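PDB 6RGN: DUF3120 domain-containing protein from Bordetella pertussis, which is a type III secretion effector whose N-terminal domain, described here, targets membranes, probably by binding the lipid PIP2. Local coordinates for residues His49-Phe62 against Met123-Gln137. Numbering follows the deposited sequence.
Sequences HPSMRLLEPNNDEF and MVAELRTAIDAYKQQ. Unlike the reference sequence in segment 123-137: M123 (reference Leu). With SO4 (sulfate ion), chain C.
R53 and E126 meet because of how each chain leaves its backbone: R53 sets CG between its own N and carbonyl carbon (chi1 75°) and then runs extended, while E126 starts out opposite its backbone N (chi1 -170°) and extends beyond CG, so its carboxylate reaches the guanidinium. The two side chains run nearly perpendicular to each other, and R53 NH1 donates to E126 OE2 at 2.7 Å, close to the guanidinium plane but from above the carboxylate plane; the NH2 bond to OE1 is weak. E61 takes the adjoining edge, gripped side-on by NE and NH2, with R53 NH2 3.1 Å from E61 OE1. Since NH1 also reaches the carbonyl O of P50, the guanidinium is fixed in rotation, and its positive charge probably offsets the two nearby carboxylates.

The example belongs to a small all-helical domain, in which the 3-10 turn 50-55 packs on helix 124-140 and the same turn meets helix 76-90 through L55, on V85 and F88. The backbones approach most closely at A130, whose CB lies 3.2 Å from S51 O; its small methyl side chain is consistent with this close approach. Beyond it, M52 bends to bring CE over the face of the Y134 ring, 3.7 Å from the centroid, a CH-pi contact; SD lies farther above the same face, a Met-aromatic contact at a distance. Y134 answers by donating from OH to M52 O at 2.9 Å, from the carbonyl face opposite L55 N.

Toward the start of the helix, L127 puts CD2 squarely over the F62 ring, 3.6 Å from its centroid, and turns CD1 to the isobutyl group of L55. M123 CB and V124 CG2 border the F62 ring at its edge, while V81 and V85 of helix 76-90 also touch this phenylalanine.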
loop_
_atom_site.group_PDB
_atom_site.type_symbol
_atom_site.label_atom_id
_atom_site.label_comp_id
_atom_site.label_asym_id
_atom_site.label_seq_id
_atom_site.Cartn_x
_atom_site.Cartn_y
_atom_site.Cartn_z
ATOM N N HIS A 49 -3.161 11.470 -12.411
ATOM C CA HIS A 49 -1.854 10.889 -12.031
ATOM C C HIS A 49 -1.899 9.360 -12.135
ATOM O O HIS A 49 -2.642 8.720 -11.400
ATOM C CB HIS A 49 -1.454 11.288 -10.601
ATOM C CG HIS A 49 -0.051 10.875 -10.285
ATOM N ND1 HIS A 49 0.631 9.936 -11.041
ATOM C CD2 HIS A 49 0.822 11.296 -9.357
ATOM C CE1 HIS A 49 1.847 9.800 -10.617
ATOM N NE2 HIS A 49 1.986 10.596 -9.580
ATOM N N PRO A 50 -1.094 8.729 -13.024
ATOM C CA PRO A 50 -1.134 7.279 -13.217
ATOM C C PRO A 50 -0.785 6.404 -12.007
ATOM O O PRO A 50 -1.203 5.242 -12.070
ATOM C CB PRO A 50 -0.121 7.017 -14.349
ATOM C CG PRO A 50 0.758 8.255 -14.373
ATOM C CD PRO A 50 -0.156 9.389 -13.950
ATOM N N SER A 51 -0.090 6.938 -10.970
ATOM C CA SER A 51 0.141 6.277 -9.660
ATOM C C SER A 51 -1.201 5.812 -9.089
ATOM O O SER A 51 -1.199 4.731 -8.443
ATOM C CB SER A 51 0.853 7.173 -8.597
ATOM O OG SER A 51 0.027 8.309 -8.243
ATOM N N MET A 52 -2.257 6.623 -9.272
ATOM C CA MET A 52 -3.588 6.329 -8.684
ATOM C C MET A 52 -4.101 4.943 -9.112
ATOM O O MET A 52 -4.969 4.415 -8.388
ATOM C CB MET A 52 -4.612 7.403 -9.040
ATOM C CG MET A 52 -4.352 8.657 -8.270
ATOM S SD MET A 52 -5.414 10.013 -8.628
ATOM C CE MET A 52 -6.749 9.705 -7.476
ATOM N N ARG A 53 -3.602 4.351 -10.204
ATOM C CA ARG A 53 -4.105 3.011 -10.615
ATOM C C ARG A 53 -3.822 2.037 -9.470
ATOM O O ARG A 53 -4.609 1.130 -9.302
ATOM C CB ARG A 53 -3.525 2.514 -11.941
ATOM C CG ARG A 53 -2.091 2.028 -11.834
ATOM C CD ARG A 53 -1.443 1.764 -13.191
ATOM N NE ARG A 53 -0.179 1.133 -12.842
ATOM C CZ ARG A 53 0.905 1.775 -12.424
ATOM N NH1 ARG A 53 0.917 3.098 -12.323
ATOM N NH2 ARG A 53 1.982 1.091 -12.077
ATOM N N LEU A 54 -2.795 2.283 -8.655
ATOM C CA LEU A 54 -2.360 1.331 -7.628
ATOM C C LEU A 54 -3.396 1.178 -6.505
ATOM O O LEU A 54 -3.339 0.117 -5.814
ATOM C CB LEU A 54 -0.992 1.719 -7.078
ATOM C CG LEU A 54 0.185 1.475 -8.017
ATOM C CD1 LEU A 54 1.476 1.892 -7.344
ATOM C CD2 LEU A 54 0.264 0.013 -8.456
ATOM N N LEU A 55 -4.312 2.130 -6.306
ATOM C CA LEU A 55 -5.353 1.916 -5.290
ATOM C C LEU A 55 -6.747 1.911 -5.909
ATOM O O LEU A 55 -7.719 1.878 -5.119
ATOM C CB LEU A 55 -5.227 2.987 -4.223
ATOM C CG LEU A 55 -3.975 2.869 -3.350
ATOM C CD1 LEU A 55 -3.890 4.131 -2.535
ATOM C CD2 LEU A 55 -4.079 1.631 -2.493
ATOM N N GLU A 56 -6.848 1.929 -7.227
ATOM C CA GLU A 56 -8.097 1.603 -7.952
ATOM C C GLU A 56 -8.566 0.249 -7.429
ATOM O O GLU A 56 -7.727 -0.633 -7.228
ATOM C CB GLU A 56 -7.871 1.614 -9.459
ATOM C CG GLU A 56 -8.216 2.967 -10.045
ATOM C CD GLU A 56 -7.644 3.320 -11.405
ATOM O OE1 GLU A 56 -7.554 2.415 -12.296
ATOM O OE2 GLU A 56 -7.296 4.532 -11.579
ATOM N N PRO A 57 -9.877 0.087 -7.108
ATOM C CA PRO A 57 -10.312 -1.041 -6.296
ATOM C C PRO A 57 -9.990 -2.406 -6.876
ATOM O O PRO A 57 -9.606 -3.211 -6.079
ATOM C CB PRO A 57 -11.824 -0.817 -6.178
ATOM C CG PRO A 57 -11.847 0.657 -6.091
ATOM C CD PRO A 57 -10.954 1.086 -7.247
ATOM N N ASN A 58 -10.027 -2.579 -8.196
ATOM C CA ASN A 58 -9.695 -3.860 -8.841
ATOM C C ASN A 58 -8.190 -4.097 -9.018
ATOM O O ASN A 58 -7.877 -5.187 -9.427
ATOM C CB ASN A 58 -10.410 -3.971 -10.189
ATOM C CG ASN A 58 -11.891 -4.169 -9.980
ATOM O OD1 ASN A 58 -12.303 -4.502 -8.848
ATOM N ND2 ASN A 58 -12.708 -3.917 -11.010
ATOM N N ASN A 59 -7.324 -3.118 -8.797
ATOM C CA ASN A 59 -5.882 -3.200 -9.139
ATOM C C ASN A 59 -5.157 -4.124 -8.142
ATOM O O ASN A 59 -5.427 -4.027 -6.951
ATOM C CB ASN A 59 -5.247 -1.815 -9.120
ATOM C CG ASN A 59 -3.932 -1.780 -9.851
ATOM O OD1 ASN A 59 -2.878 -2.047 -9.278
ATOM N ND2 ASN A 59 -3.986 -1.405 -11.116
ATOM N N ASP A 60 -4.343 -5.052 -8.620
ATOM C CA ASP A 60 -3.566 -6.002 -7.781
ATOM C C ASP A 60 -2.043 -5.796 -7.978
ATOM O O ASP A 60 -1.271 -6.641 -7.518
ATOM C CB ASP A 60 -3.998 -7.430 -8.111
ATOM C CG ASP A 60 -5.439 -7.739 -7.713
ATOM O OD1 ASP A 60 -5.869 -7.256 -6.668
ATOM O OD2 ASP A 60 -6.115 -8.411 -8.478
ATOM N N GLU A 61 -1.607 -4.742 -8.675
ATOM C CA GLU A 61 -0.163 -4.590 -8.997
ATOM C C GLU A 61 0.679 -4.456 -7.730
ATOM O O GLU A 61 1.723 -5.146 -7.604
ATOM C CB GLU A 61 0.082 -3.380 -9.903
ATOM C CG GLU A 61 -0.450 -3.541 -11.293
ATOM C CD GLU A 61 -0.287 -2.255 -12.099
ATOM O OE1 GLU A 61 0.875 -1.778 -12.197
ATOM O OE2 GLU A 61 -1.311 -1.722 -12.592
ATOM N N PHE A 62 0.249 -3.676 -6.765
ATOM C CA PHE A 62 1.024 -3.496 -5.517
ATOM C C PHE A 62 1.164 -4.838 -4.786
ATOM O O PHE A 62 2.329 -5.285 -4.503
ATOM C CB PHE A 62 0.448 -2.471 -4.542
ATOM C CG PHE A 62 1.404 -2.319 -3.386
ATOM C CD1 PHE A 62 2.639 -1.737 -3.593
ATOM C CD2 PHE A 62 1.160 -2.894 -2.153
ATOM C CE1 PHE A 62 3.549 -1.580 -2.565
ATOM C CE2 PHE A 62 2.090 -2.797 -1.118
ATOM C CZ PHE A 62 3.317 -2.183 -1.352
ATOM N N MET A 123 7.701 -1.052 -5.350
ATOM C CA MET A 123 6.574 -0.188 -5.800
ATOM C C MET A 123 6.095 0.735 -4.668
ATOM O O MET A 123 5.063 1.391 -4.852
ATOM C CB MET A 123 5.402 -1.008 -6.338
ATOM C CG MET A 123 5.759 -1.880 -7.543
ATOM S SD MET A 123 4.262 -2.323 -8.490
ATOM C CE MET A 123 4.285 -1.031 -9.733
ATOM N N VAL A 124 6.840 0.825 -3.557
ATOM C CA VAL A 124 6.419 1.646 -2.396
ATOM C C VAL A 124 6.394 3.121 -2.796
ATOM O O VAL A 124 5.387 3.761 -2.440
ATOM C CB VAL A 124 7.200 1.351 -1.098
ATOM C CG1 VAL A 124 6.931 2.331 0.038
ATOM C CG2 VAL A 124 6.863 -0.036 -0.635
ATOM N N ALA A 125 7.428 3.672 -3.438
ATOM C CA ALA A 125 7.440 5.108 -3.806
ATOM C C ALA A 125 6.154 5.429 -4.577
ATOM O O ALA A 125 5.428 6.406 -4.241
ATOM C CB ALA A 125 8.639 5.444 -4.620
ATOM N N GLU A 126 5.835 4.605 -5.554
ATOM C CA GLU A 126 4.645 4.812 -6.403
ATOM C C GLU A 126 3.377 4.688 -5.573
ATOM O O GLU A 126 2.497 5.505 -5.771
ATOM C CB GLU A 126 4.658 3.917 -7.630
ATOM C CG GLU A 126 3.568 4.310 -8.595
ATOM C CD GLU A 126 3.575 3.634 -9.970
ATOM O OE1 GLU A 126 4.220 2.571 -10.093
ATOM O OE2 GLU A 126 2.897 4.147 -10.893
ATOM N N LEU A 127 3.245 3.707 -4.698
ATOM C CA LEU A 127 2.065 3.596 -3.818
ATOM C C LEU A 127 1.953 4.844 -2.926
ATOM O O LEU A 127 0.836 5.383 -2.764
ATOM C CB LEU A 127 2.173 2.341 -2.969
ATOM C CG LEU A 127 0.994 2.151 -2.030
ATOM C CD1 LEU A 127 -0.299 2.029 -2.838
ATOM C CD2 LEU A 127 1.187 0.963 -1.143
ATOM N N ARG A 128 3.072 5.322 -2.374
ATOM C CA ARG A 128 3.040 6.553 -1.521
ATOM C C ARG A 128 2.619 7.781 -2.350
ATOM O O ARG A 128 1.867 8.689 -1.830
ATOM C CB ARG A 128 4.423 6.697 -0.882
ATOM C CG ARG A 128 4.626 5.690 0.237
ATOM C CD ARG A 128 5.984 5.819 0.840
ATOM N NE ARG A 128 6.034 5.230 2.195
ATOM C CZ ARG A 128 7.122 4.676 2.745
ATOM N NH1 ARG A 128 8.250 4.684 2.024
ATOM N NH2 ARG A 128 7.114 4.227 4.016
ATOM N N THR A 129 3.003 7.817 -3.617
ATOM C CA THR A 129 2.601 8.891 -4.539
ATOM C C THR A 129 1.081 8.728 -4.737
ATOM O O THR A 129 0.373 9.732 -4.733
ATOM C CB THR A 129 3.452 8.875 -5.828
ATOM O OG1 THR A 129 4.830 9.156 -5.554
ATOM C CG2 THR A 129 2.916 9.810 -6.879
ATOM N N ALA A 130 0.555 7.481 -4.826
ATOM C CA ALA A 130 -0.899 7.271 -5.063
ATOM C C ALA A 130 -1.695 7.723 -3.841
ATOM O O ALA A 130 -2.777 8.391 -4.032
ATOM C CB ALA A 130 -1.267 5.856 -5.427
ATOM N N ILE A 131 -1.248 7.301 -2.660
ATOM C CA ILE A 131 -1.776 7.762 -1.353
ATOM C C ILE A 131 -1.942 9.298 -1.344
ATOM O O ILE A 131 -3.023 9.774 -0.987
ATOM C CB ILE A 131 -0.886 7.252 -0.215
ATOM C CG1 ILE A 131 -0.954 5.721 -0.097
ATOM C CG2 ILE A 131 -1.225 7.924 1.105
ATOM C CD1 ILE A 131 -0.006 5.167 0.922
ATOM N N ASP A 132 -0.910 10.076 -1.695
ATOM C CA ASP A 132 -0.940 11.555 -1.656
ATOM C C ASP A 132 -2.022 12.071 -2.616
ATOM O O ASP A 132 -2.713 13.049 -2.275
ATOM C CB ASP A 132 0.402 12.161 -2.068
ATOM C CG ASP A 132 1.423 12.082 -0.930
ATOM O OD1 ASP A 132 0.973 11.985 0.228
ATOM O OD2 ASP A 132 2.646 12.117 -1.225
ATOM N N ALA A 133 -2.173 11.428 -3.773
ATOM C CA ALA A 133 -3.141 11.863 -4.808
ATOM C C ALA A 133 -4.581 11.623 -4.299
ATOM O O ALA A 133 -5.481 12.439 -4.562
ATOM C CB ALA A 133 -2.890 11.093 -6.099
ATOM N N TYR A 134 -4.833 10.460 -3.720
ATOM C CA TYR A 134 -6.155 10.175 -3.108
ATOM C C TYR A 134 -6.346 11.042 -1.877
ATOM O O TYR A 134 -7.458 11.519 -1.685
ATOM C CB TYR A 134 -6.330 8.709 -2.707
ATOM C CG TYR A 134 -6.662 7.865 -3.889
ATOM C CD1 TYR A 134 -7.954 7.759 -4.366
ATOM C CD2 TYR A 134 -5.673 7.093 -4.461
ATOM C CE1 TYR A 134 -8.244 6.936 -5.448
ATOM C CE2 TYR A 134 -5.935 6.340 -5.581
ATOM C CZ TYR A 134 -7.216 6.219 -6.044
ATOM O OH TYR A 134 -7.413 5.363 -7.096
ATOM N N LYS A 135 -5.312 11.275 -1.069
ATOM C CA LYS A 135 -5.487 12.300 -0.002
ATOM C C LYS A 135 -5.971 13.630 -0.584
ATOM O O LYS A 135 -6.892 14.159 0.002
ATOM C CB LYS A 135 -4.249 12.531 0.854
ATOM C CG LYS A 135 -3.946 11.391 1.815
ATOM C CD LYS A 135 -2.671 11.635 2.611
ATOM C CE LYS A 135 -2.295 10.474 3.521
ATOM N NZ LYS A 135 -1.435 11.012 4.605
ATOM N N GLN A 136 -5.347 14.179 -1.635
ATOM C CA GLN A 136 -5.743 15.473 -2.256
ATOM C C GLN A 136 -7.215 15.393 -2.679
ATOM O O GLN A 136 -7.990 16.309 -2.385
ATOM C CB GLN A 136 -4.824 15.777 -3.443
ATOM C CG GLN A 136 -5.289 16.955 -4.292
ATOM C CD GLN A 136 -4.455 17.124 -5.540
ATOM O OE1 GLN A 136 -3.402 16.512 -5.661
ATOM N NE2 GLN A 136 -4.874 18.005 -6.445
ATOM N N GLN A 137 -7.579 14.344 -3.394
ATOM C CA GLN A 137 -8.956 14.142 -3.917
ATOM C C GLN A 137 -9.971 14.107 -2.765
ATOM O O GLN A 137 -11.093 14.629 -2.953
ATOM C CB GLN A 137 -9.005 12.822 -4.673
ATOM C CG GLN A 137 -10.346 12.507 -5.297
ATOM C CD GLN A 137 -10.144 11.491 -6.394
ATOM O OE1 GLN A 137 -9.893 11.858 -7.557
ATOM N NE2 GLN A 137 -10.314 10.213 -6.057
HETATM S S SO4 C . -2.247 15.327 4.754
HETATM O O1 SO4 C . -2.571 15.949 3.499
HETATM O O2 SO4 C . -3.389 14.573 5.216
HETATM O O3 SO4 C . -1.902 16.337 5.718
HETATM O O4 SO4 C . -1.140 14.435 4.577
#